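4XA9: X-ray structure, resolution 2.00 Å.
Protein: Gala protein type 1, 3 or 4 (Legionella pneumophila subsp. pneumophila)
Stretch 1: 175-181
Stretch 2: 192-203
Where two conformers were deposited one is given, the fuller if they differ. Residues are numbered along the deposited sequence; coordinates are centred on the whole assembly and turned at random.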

# COMPACT_ATOMS: atom_id res chain seq x y z
N SER A 175 -0.88 18.78 6.92
CA SER A 175 -0.37 19.28 8.20
C SER A 175 -1.53 19.62 9.13
O SER A 175 -2.68 19.31 8.83
CB SER A 175 0.52 20.51 8.00
OG SER A 175 -0.26 21.63 7.61
N ASP A 176 -1.22 20.28 10.24
CA ASP A 176 -2.23 20.67 11.23
C ASP A 176 -3.30 21.56 10.63
O ASP A 176 -4.46 21.48 11.02
CB ASP A 176 -1.58 21.38 12.42
CG ASP A 176 -0.80 20.43 13.31
OD1 ASP A 176 -1.30 19.31 13.56
OD2 ASP A 176 0.31 20.80 13.76
N ILE A 177 -2.91 22.41 9.69
CA ILE A 177 -3.83 23.32 9.01
C ILE A 177 -4.99 22.57 8.36
O ILE A 177 -6.16 22.94 8.51
CB ILE A 177 -3.12 24.14 7.92
CG1 ILE A 177 -1.91 24.87 8.51
CG2 ILE A 177 -4.09 25.10 7.26
CD1 ILE A 177 -2.26 25.81 9.63
N GLY A 178 -4.66 21.51 7.63
CA GLY A 178 -5.67 20.71 6.96
C GLY A 178 -6.45 19.86 7.95
O GLY A 178 -7.67 19.75 7.86
N ALA A 179 -5.73 19.27 8.90
CA ALA A 179 -6.34 18.36 9.86
C ALA A 179 -7.36 19.09 10.73
O ALA A 179 -8.42 18.55 11.03
CB ALA A 179 -5.28 17.70 10.71
N ILE A 180 -7.04 20.31 11.13
CA ILE A 180 -7.95 21.10 11.95
C ILE A 180 -9.26 21.37 11.21
O ILE A 180 -10.34 21.28 11.80
CB ILE A 180 -7.29 22.41 12.41
CG1 ILE A 180 -6.24 22.11 13.48
CG2 ILE A 180 -8.33 23.38 12.99
CD1 ILE A 180 -5.35 23.29 13.84
N GLU A 181 -9.19 21.68 9.92
CA GLU A 181 -10.41 21.93 9.16
C GLU A 181 -11.23 20.65 9.00
O GLU A 181 -12.46 20.69 9.08
CB GLU A 181 -10.08 22.54 7.79
CG GLU A 181 -9.38 23.89 7.90
CD GLU A 181 -10.11 24.85 8.84
OE1 GLU A 181 -11.34 25.03 8.68
OE2 GLU A 181 -9.45 25.39 9.75
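Stretch 2 192-203: ILGKNAITDKST

Stretch 2 first runs counter to the helix that begins at Asp176, then turns, and from Ala197 to Ser202 it passes obliquely in the same general sense as the helix: Ala197 lies level with Ser175 (CA to CA 4.7 Å) and Ser202 level with Ile180 (CA to CA 5.3 Å). Ile192, extended, is out of reach; Leu193 (phi/psi -135/51, chi1 m, chi2 t) makes the first contact, its CD1 4.4 Å from Ala179 CB. Gly194 and Lys195, the latter with positive phi, swing clear of the helix, and Asn196 turns its CB back toward it without contact. The carbonyl O of Ala197 then passes 3.8 Å from Ser175 CA. Ile198 (phi/psi -87/137, chi1 m, chi2 t) lays its CD1 3.6 Å from Ala179 CB, extending the apolar patch begun by Leu193. At Thr199 the contact becomes polar: its N donates to Asp176 OD1 (2.7 Å, nearly linear) while its OG1 donates to Asp176 OD2 at a very short 2.4 Å, so one residue engages both carboxylate oxygens. Thr199 OG1 also accepts from Lys201 N (3.1 Å), and from Asp200 to Ser202 the backbone takes helical phi/psi. Asp200 points away. Lys201 packs its CE 3.7 Å from Ile180 CD1. Ser202 OG (chi1 m) donates to Asp176 OD1 (2.6 Å) and lies 3.5 Å from Ala179 CB; Thr203 turns away.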

# COMPACT_ATOMS: atom_id res chain seq x y z
N ILE A 192 -9.27 8.91 8.30
CA ILE A 192 -7.95 8.30 8.43
C ILE A 192 -6.92 9.24 7.82
O ILE A 192 -7.00 9.57 6.63
CB ILE A 192 -7.90 6.93 7.74
CG1 ILE A 192 -8.88 5.97 8.43
CG2 ILE A 192 -6.47 6.38 7.75
CD1 ILE A 192 -8.86 4.54 7.88
N LEU A 193 -5.97 9.67 8.65
CA LEU A 193 -4.94 10.62 8.25
C LEU A 193 -3.57 10.19 8.72
O LEU A 193 -2.83 10.97 9.33
CB LEU A 193 -5.26 12.02 8.80
CG LEU A 193 -6.46 12.75 8.20
CD1 LEU A 193 -6.81 13.99 9.01
CD2 LEU A 193 -6.19 13.12 6.74
N GLY A 194 -3.20 8.97 8.44
CA GLY A 194 -1.93 8.44 8.80
C GLY A 194 -0.79 8.94 7.94
O GLY A 194 -0.99 9.37 6.86
N LYS A 195 0.38 8.87 8.54
CA LYS A 195 1.62 9.17 7.70
C LYS A 195 1.64 10.61 7.13
O LYS A 195 1.94 10.81 5.95
CB LYS A 195 1.86 8.15 6.68
CG LYS A 195 3.27 7.90 6.24
CD LYS A 195 4.06 7.15 7.26
CE LYS A 195 5.39 6.76 6.69
NZ LYS A 195 5.37 5.31 6.39
N ASN A 196 1.18 11.60 7.85
CA ASN A 196 1.14 12.96 7.42
C ASN A 196 2.06 13.79 8.35
O ASN A 196 2.95 13.28 8.88
CB ASN A 196 -0.28 13.49 7.38
CG ASN A 196 -1.05 13.05 6.15
OD1 ASN A 196 -0.57 13.15 5.06
ND2 ASN A 196 -2.22 12.54 6.36
N ALA A 197 1.81 15.07 8.51
CA ALA A 197 2.63 15.90 9.41
C ALA A 197 1.77 16.52 10.50
O ALA A 197 1.93 17.69 10.82
CB ALA A 197 3.35 16.99 8.63
N ILE A 198 0.87 15.73 11.06
CA ILE A 198 -0.07 16.24 12.05
C ILE A 198 0.52 16.19 13.45
O ILE A 198 1.17 15.22 13.83
CB ILE A 198 -1.39 15.45 11.97
CG1 ILE A 198 -1.98 15.58 10.56
CG2 ILE A 198 -2.38 15.91 13.02
CD1 ILE A 198 -3.23 14.80 10.35
N THR A 199 0.32 17.26 14.23
CA THR A 199 0.91 17.32 15.57
C THR A 199 -0.16 17.42 16.65
O THR A 199 -1.35 17.28 16.38
CB THR A 199 1.86 18.53 15.73
OG1 THR A 199 1.10 19.74 15.78
CG2 THR A 199 2.85 18.58 14.57
N ASP A 200 0.29 17.66 17.88
CA ASP A 200 -0.61 17.86 19.02
C ASP A 200 -1.56 19.04 18.81
O ASP A 200 -2.61 19.11 19.43
CB ASP A 200 0.18 18.07 20.31
CG ASP A 200 0.84 16.80 20.80
OD1 ASP A 200 0.45 15.70 20.36
OD2 ASP A 200 1.76 16.90 21.64
N LYS A 201 -1.16 19.98 17.96
CA LYS A 201 -1.98 21.16 17.67
C LYS A 201 -3.37 20.82 17.13
O LYS A 201 -4.32 21.57 17.35
CB LYS A 201 -1.27 22.06 16.66
CG LYS A 201 -0.86 23.42 17.20
CD LYS A 201 -0.92 24.49 16.12
CE LYS A 201 -2.34 24.65 15.59
NZ LYS A 201 -2.44 25.70 14.54
N SER A 202 -3.50 19.70 16.43
CA SER A 202 -4.80 19.33 15.87
C SER A 202 -5.72 18.66 16.87
O SER A 202 -6.93 18.59 16.66
CB SER A 202 -4.63 18.40 14.66
OG SER A 202 -3.92 19.03 13.62
N THR A 203 -5.16 18.14 17.96
CA THR A 203 -5.88 17.15 18.74
C THR A 203 -7.05 17.73 19.53
O THR A 203 -8.06 17.05 19.72
CB THR A 203 -4.95 16.39 19.69
OG1 THR A 203 -4.36 17.30 20.62
CG2 THR A 203 -3.85 15.68 18.89